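Local coordinates for protein PrgZ (Enterococcus faecalis, PDB 4FAJ) that binds peptide pheromone as an extracellular, membrane-anchored receptor of the bacterial solute-binding protein family 5, and probably serves peptide uptake, at residues Asn330-Asn335 with Lys403-Ser408; Lys392-Tyr397 with Gln435-Gly440. One frame throughout, in Å; residues are numbered along the deposited sequence.

Interaction 1. Residues Asn330-Asn335 with Lys403-Ser408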
loop_
_atom_site.group_PDB
_atom_site.type_symbol
_atom_site.label_atom_id
_atom_site.label_comp_id
_atom_site.label_asym_id
_atom_site.label_seq_id
_atom_site.Cartn_x
_atom_site.Cartn_y
_atom_site.Cartn_z
ATOM N N ASN A 330 2.967 -5.599 25.666
ATOM C CA ASN A 330 3.170 -4.258 26.196
ATOM C C ASN A 330 2.016 -3.847 27.104
ATOM O O ASN A 330 0.871 -3.712 26.662
ATOM C CB ASN A 330 3.365 -3.245 25.071
ATOM C CG ASN A 330 3.807 -1.887 25.587
ATOM O OD1 ASN A 330 2.991 -1.077 26.011
ATOM N ND2 ASN A 330 5.111 -1.638 25.561
ATOM N N LYS A 331 2.343 -3.615 28.371
ATOM C CA LYS A 331 1.347 -3.336 29.393
ATOM C C LYS A 331 0.722 -1.956 29.234
ATOM O O LYS A 331 -0.469 -1.790 29.493
ATOM C CB LYS A 331 1.968 -3.484 30.786
ATOM C CG LYS A 331 2.593 -4.856 31.041
ATOM C CD LYS A 331 1.641 -5.987 30.647
ATOM C CE LYS A 331 1.945 -7.274 31.392
ATOM N NZ LYS A 331 0.836 -8.253 31.198
ATOM N N LEU A 332 1.518 -0.976 28.804
ATOM C CA LEU A 332 1.003 0.363 28.544
ATOM C C LEU A 332 -0.035 0.369 27.408
ATOM O O LEU A 332 -1.132 0.895 27.574
ATOM C CB LEU A 332 2.137 1.338 28.215
ATOM C CG LEU A 332 2.923 1.949 29.379
ATOM C CD1 LEU A 332 4.118 2.728 28.847
ATOM C CD2 LEU A 332 2.043 2.861 30.221
ATOM N N LEU A 333 0.301 -0.220 26.262
ATOM C CA LEU A 333 -0.568 -0.113 25.072
ATOM C C LEU A 333 -1.789 -1.024 25.138
ATOM O O LEU A 333 -2.729 -0.865 24.368
ATOM C CB LEU A 333 0.230 -0.362 23.788
ATOM C CG LEU A 333 1.278 0.720 23.499
ATOM C CD1 LEU A 333 2.043 0.412 22.236
ATOM C CD2 LEU A 333 0.624 2.111 23.421
ATOM N N GLN A 334 -1.763 -1.969 26.074
ATOM C CA GLN A 334 -2.926 -2.784 26.421
ATOM C C GLN A 334 -4.002 -1.952 27.154
ATOM O O GLN A 334 -5.184 -2.288 27.120
ATOM C CB GLN A 334 -2.438 -3.983 27.262
ATOM C CG GLN A 334 -3.428 -4.685 28.171
ATOM C CD GLN A 334 -2.777 -5.890 28.851
ATOM O OE1 GLN A 334 -2.469 -6.887 28.195
ATOM N NE2 GLN A 334 -2.546 -5.791 30.158
ATOM N N ASN A 335 -3.590 -0.856 27.789
ATOM C CA ASN A 335 -4.516 0.014 28.516
ATOM C C ASN A 335 -5.213 1.012 27.572
ATOM O O ASN A 335 -4.559 1.831 26.917
ATOM C CB ASN A 335 -3.763 0.715 29.657
ATOM C CG ASN A 335 -4.667 1.524 30.570
ATOM O OD1 ASN A 335 -5.106 2.604 30.205
ATOM N ND2 ASN A 335 -4.917 1.018 31.778
ATOM N N LYS A 403 -3.315 5.618 37.283
ATOM C CA LYS A 403 -3.985 4.965 38.405
ATOM C C LYS A 403 -4.204 3.464 38.184
ATOM O O LYS A 403 -4.416 2.721 39.145
ATOM C CB LYS A 403 -5.336 5.620 38.699
ATOM C CG LYS A 403 -5.281 7.116 39.001
ATOM C CD LYS A 403 -6.526 7.567 39.770
ATOM C CE LYS A 403 -6.963 8.987 39.410
ATOM N NZ LYS A 403 -5.832 9.948 39.314
ATOM N N GLU A 404 -4.163 3.028 36.925
ATOM C CA GLU A 404 -4.449 1.641 36.551
ATOM C C GLU A 404 -3.206 0.801 36.266
ATOM O O GLU A 404 -3.323 -0.409 36.131
ATOM C CB GLU A 404 -5.361 1.617 35.312
ATOM C CG GLU A 404 -6.717 2.301 35.516
ATOM C CD GLU A 404 -7.500 2.500 34.221
ATOM O OE1 GLU A 404 -6.895 2.568 33.125
ATOM O OE2 GLU A 404 -8.739 2.608 34.307
ATOM N N ILE A 405 -2.028 1.417 36.151
ATOM C CA ILE A 405 -0.804 0.665 35.822
ATOM C C ILE A 405 0.367 0.917 36.787
ATOM O O ILE A 405 0.361 1.877 37.557
ATOM C CB ILE A 405 -0.339 0.938 34.367
ATOM C CG1 ILE A 405 0.298 2.328 34.233
ATOM C CG2 ILE A 405 -1.508 0.780 33.391
ATOM C CD1 ILE A 405 1.810 2.336 34.425
ATOM N N ASP A 406 1.371 0.041 36.716
ATOM C CA ASP A 406 2.594 0.157 37.528
ATOM C C ASP A 406 3.683 0.911 36.761
ATOM O O ASP A 406 4.316 0.358 35.863
ATOM C CB ASP A 406 3.101 -1.237 37.927
ATOM C CG ASP A 406 4.342 -1.190 38.821
ATOM O OD1 ASP A 406 5.088 -0.183 38.799
ATOM O OD2 ASP A 406 4.578 -2.176 39.549
ATOM N N LEU A 407 3.911 2.167 37.142
ATOM C CA LEU A 407 4.907 3.021 36.479
ATOM C C LEU A 407 6.356 2.664 36.861
ATOM O O LEU A 407 7.291 3.053 36.159
ATOM C CB LEU A 407 4.641 4.505 36.784
ATOM C CG LEU A 407 3.377 5.158 36.198
ATOM C CD1 LEU A 407 3.329 5.063 34.674
ATOM C CD2 LEU A 407 2.110 4.567 36.796
ATOM N N SER A 408 6.541 1.937 37.964
ATOM C CA SER A 408 7.871 1.459 38.364
ATOM C C SER A 408 8.483 0.597 37.260
ATOM O O SER A 408 9.588 0.871 36.781
ATOM C CB SER A 408 7.796 0.636 39.651
ATOM O OG SER A 408 6.853 1.181 40.560
#

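Interaction 2. Residues Lys392-Tyr397 with Gln435-Gly440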
loop_
_atom_site.group_PDB
_atom_site.type_symbol
_atom_site.label_atom_id
_atom_site.label_comp_id
_atom_site.label_asym_id
_atom_site.label_seq_id
_atom_site.Cartn_x
_atom_site.Cartn_y
_atom_site.Cartn_z
ATOM N N LYS A 392 -5.686 18.947 26.789
ATOM C CA LYS A 392 -6.231 18.756 28.144
ATOM C C LYS A 392 -6.830 17.357 28.322
ATOM O O LYS A 392 -6.609 16.730 29.354
ATOM C CB LYS A 392 -7.253 19.837 28.517
ATOM C CG LYS A 392 -6.625 21.162 29.003
ATOM C CD LYS A 392 -6.013 21.942 27.843
ATOM C CE LYS A 392 -5.350 23.234 28.228
ATOM N NZ LYS A 392 -4.324 23.556 27.187
ATOM N N GLN A 393 -7.553 16.848 27.327
ATOM C CA GLN A 393 -8.084 15.471 27.417
ATOM C C GLN A 393 -6.968 14.409 27.398
ATOM O O GLN A 393 -7.061 13.400 28.090
ATOM C CB GLN A 393 -9.121 15.177 26.315
ATOM C CG GLN A 393 -10.525 15.754 26.596
ATOM C CD GLN A 393 -11.140 15.243 27.886
ATOM O OE1 GLN A 393 -10.770 14.181 28.403
ATOM N NE2 GLN A 393 -12.083 16.010 28.425
ATOM N N ALA A 394 -5.921 14.652 26.619
ATOM C CA ALA A 394 -4.739 13.790 26.602
ATOM C C ALA A 394 -4.162 13.665 28.000
ATOM O O ALA A 394 -3.940 12.564 28.488
ATOM C CB ALA A 394 -3.682 14.339 25.645
ATOM N N GLU A 395 -3.939 14.809 28.638
ATOM C CA GLU A 395 -3.378 14.867 29.991
ATOM C C GLU A 395 -4.267 14.123 30.976
ATOM O O GLU A 395 -3.788 13.391 31.837
ATOM C CB GLU A 395 -3.209 16.321 30.436
ATOM C CG GLU A 395 -2.157 17.098 29.634
ATOM C CD GLU A 395 -2.016 18.553 30.081
ATOM O OE1 GLU A 395 -2.992 19.121 30.620
ATOM O OE2 GLU A 395 -0.928 19.126 29.878
ATOM N N GLU A 396 -5.572 14.298 30.836
ATOM C CA GLU A 396 -6.508 13.652 31.732
ATOM C C GLU A 396 -6.650 12.148 31.531
ATOM O O GLU A 396 -6.800 11.413 32.507
ATOM C CB GLU A 396 -7.865 14.333 31.640
ATOM C CG GLU A 396 -7.798 15.772 32.135
ATOM C CD GLU A 396 -9.095 16.250 32.714
ATOM O OE1 GLU A 396 -10.133 15.599 32.471
ATOM O OE2 GLU A 396 -9.073 17.276 33.418
ATOM N N TYR A 397 -6.616 11.677 30.286
ATOM C CA TYR A 397 -6.637 10.237 30.036
ATOM C C TYR A 397 -5.353 9.583 30.570
ATOM O O TYR A 397 -5.380 8.456 31.068
ATOM C CB TYR A 397 -6.807 9.924 28.546
ATOM C CG TYR A 397 -8.257 9.808 28.114
ATOM C CD1 TYR A 397 -9.022 8.702 28.468
ATOM C CD2 TYR A 397 -8.855 10.796 27.350
ATOM C CE1 TYR A 397 -10.344 8.578 28.068
ATOM C CE2 TYR A 397 -10.184 10.685 26.937
ATOM C CZ TYR A 397 -10.920 9.584 27.299
ATOM O OH TYR A 397 -12.228 9.491 26.884
ATOM N N GLN A 435 5.610 13.236 24.718
ATOM C CA GLN A 435 6.315 13.615 25.951
ATOM C C GLN A 435 5.722 14.871 26.594
ATOM O O GLN A 435 5.665 14.963 27.812
ATOM C CB GLN A 435 7.827 13.748 25.692
ATOM C CG GLN A 435 8.462 12.381 25.418
ATOM C CD GLN A 435 9.967 12.391 25.190
ATOM O OE1 GLN A 435 10.595 11.340 25.216
ATOM N NE2 GLN A 435 10.541 13.560 24.945
ATOM N N ASP A 436 5.227 15.801 25.778
ATOM C CA ASP A 436 4.653 17.055 26.289
ATOM C C ASP A 436 3.283 16.909 26.965
ATOM O O ASP A 436 2.937 17.722 27.831
ATOM C CB ASP A 436 4.538 18.098 25.169
ATOM C CG ASP A 436 4.250 19.506 25.701
ATOM O OD1 ASP A 436 4.947 19.949 26.646
ATOM O OD2 ASP A 436 3.326 20.174 25.178
ATOM N N SER A 437 2.496 15.918 26.555
ATOM C CA SER A 437 1.149 15.720 27.104
ATOM C C SER A 437 1.014 14.534 28.053
ATOM O O SER A 437 0.060 14.478 28.834
ATOM C CB SER A 437 0.132 15.553 25.973
ATOM O OG SER A 437 -0.113 16.783 25.332
ATOM N N LEU A 438 1.935 13.580 27.969
ATOM C CA LEU A 438 1.925 12.422 28.846
ATOM C C LEU A 438 3.119 12.556 29.781
ATOM O O LEU A 438 4.183 11.978 29.537
ATOM C CB LEU A 438 1.984 11.118 28.053
ATOM C CG LEU A 438 0.696 10.715 27.319
ATOM C CD1 LEU A 438 0.284 11.758 26.297
ATOM C CD2 LEU A 438 0.870 9.365 26.640
ATOM N N GLU A 439 2.929 13.336 30.846
ATOM C CA GLU A 439 4.031 13.695 31.739
ATOM C C GLU A 439 4.674 12.421 32.271
ATOM O O GLU A 439 3.988 11.529 32.758
ATOM C CB GLU A 439 3.550 14.583 32.900
ATOM C CG GLU A 439 4.589 15.584 33.428
ATOM C CD GLU A 439 5.329 15.125 34.681
ATOM O OE1 GLU A 439 5.315 13.909 34.991
ATOM O OE2 GLU A 439 5.928 15.994 35.366
ATOM N N GLY A 440 5.992 12.337 32.144
ATOM C CA GLY A 440 6.739 11.210 32.672
ATOM C C GLY A 440 7.005 10.121 31.657
ATOM O O GLY A 440 7.902 9.309 31.859
#

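Interaction 1. Residues Asn330-Asn335 with Lys403-Ser408
Asn335 and Glu404 make the polar half of this contact: ND2 of Asn335 donates to OE1 of Glu404 over 2.9 Å, with an N-H...O angle of 161°. The bond lies almost within the amide plane of Asn335, whereas the donor meets OE1 on its anti side, well out of the carboxylate plane. The two side chains cross at about a right angle, and their flat groups are turned 55° against each other. The amide of Asn335 reaches across to the loop because chi1 of -174° turns CG away from the backbone N and beside the carbonyl carbon. Glu404, extended beyond CG, comes to meet it. Asn335 is also the N-cap of helix 336-345, its OD1 accepting from Val338 N, so one amide serves the helix start and the loop at once. OE1 of Glu404 takes a second bond, from Asn337 ND2, which ties the loop after helix 391-402 to the first turn of helix 336-345. Beside the polar pair, CG2 of Ile405 lies 3.8 Å from ND2 of Asn335. The CG1 branch of Ile405 supplies the apolar touch, its CD1 standing 4.2 Å from CD2 of Leu332. Leu332 itself is buried and also packs on Val338, Leu413 and Leu441. The short turn 331-334 carrying it is capped in its own right: Leu333 N donates to Asn330 OD1 at 2.8 Å, in the carbonyl plane.

Interaction 2. Residues Lys392-Tyr397 with Gln435-Gly440
Ala394 and Ser437 meet through their beta carbons, CB to CB at 4.0 Å, where helix 391-402 passes the C-terminal end of helix 421-437. One residue along, the aliphatic part of Glu395 lies against the backbone of the same serine, its CG 3.5 Å from the carbonyl O of Ser437. The backbones run close here, CA of Glu395 lying 5.4 Å from CA of Ser437, consistent with the small side chains of Ala394 and Ser437 at the interface. In Glu395, CG sits anti to the carbonyl carbon (chi1 -67°) and the chain runs extended beyond it, which sets the methylene against the serine while the carboxylate continues past. OE2 of that carboxylate is 6.4 Å from OD2 of Asp436, too far for direct contact; Lys391 NZ makes long, weak ion pairs with both acids and probably eases their mutual repulsion. Further out, helix 336-345 packs on both partners, Tyr344 touching Ala394 and Ala345 touching Ser437. Leu438, where the helical conformation has ended, rests on Trp398, whose NE1 donates to Glu439 O and so fastens the outgoing chain to helix 391-402. Helix 421-437 joins the parallel strands 412-418 and 442-448, so the serine sits at the exit of the helix in a beta-alpha-beta unit.

Overall arrangement
The centres of interactions 1 and 2 lie 15 Å apart, with nearest atoms about 6 Å apart and no direct touch. Both are 32 Å from the centre of the chain, on the same side of it and away from the annotated zinc sites. Their segments alternate along the sequence, 330-335, 392-397, 403-408, 435-440. Helix 391-402 connects them: interaction 2 engages its body and interaction 1 the loop that follows. Helix 336-345 is the second shared element, beginning directly after 330-335 and packing on both sides of interaction 2. Interaction 1 touches strand 412-418 of the mixed sheet through Leu332, and interaction 2 holds the end of helix 421-437, which leads from that strand to 442-448.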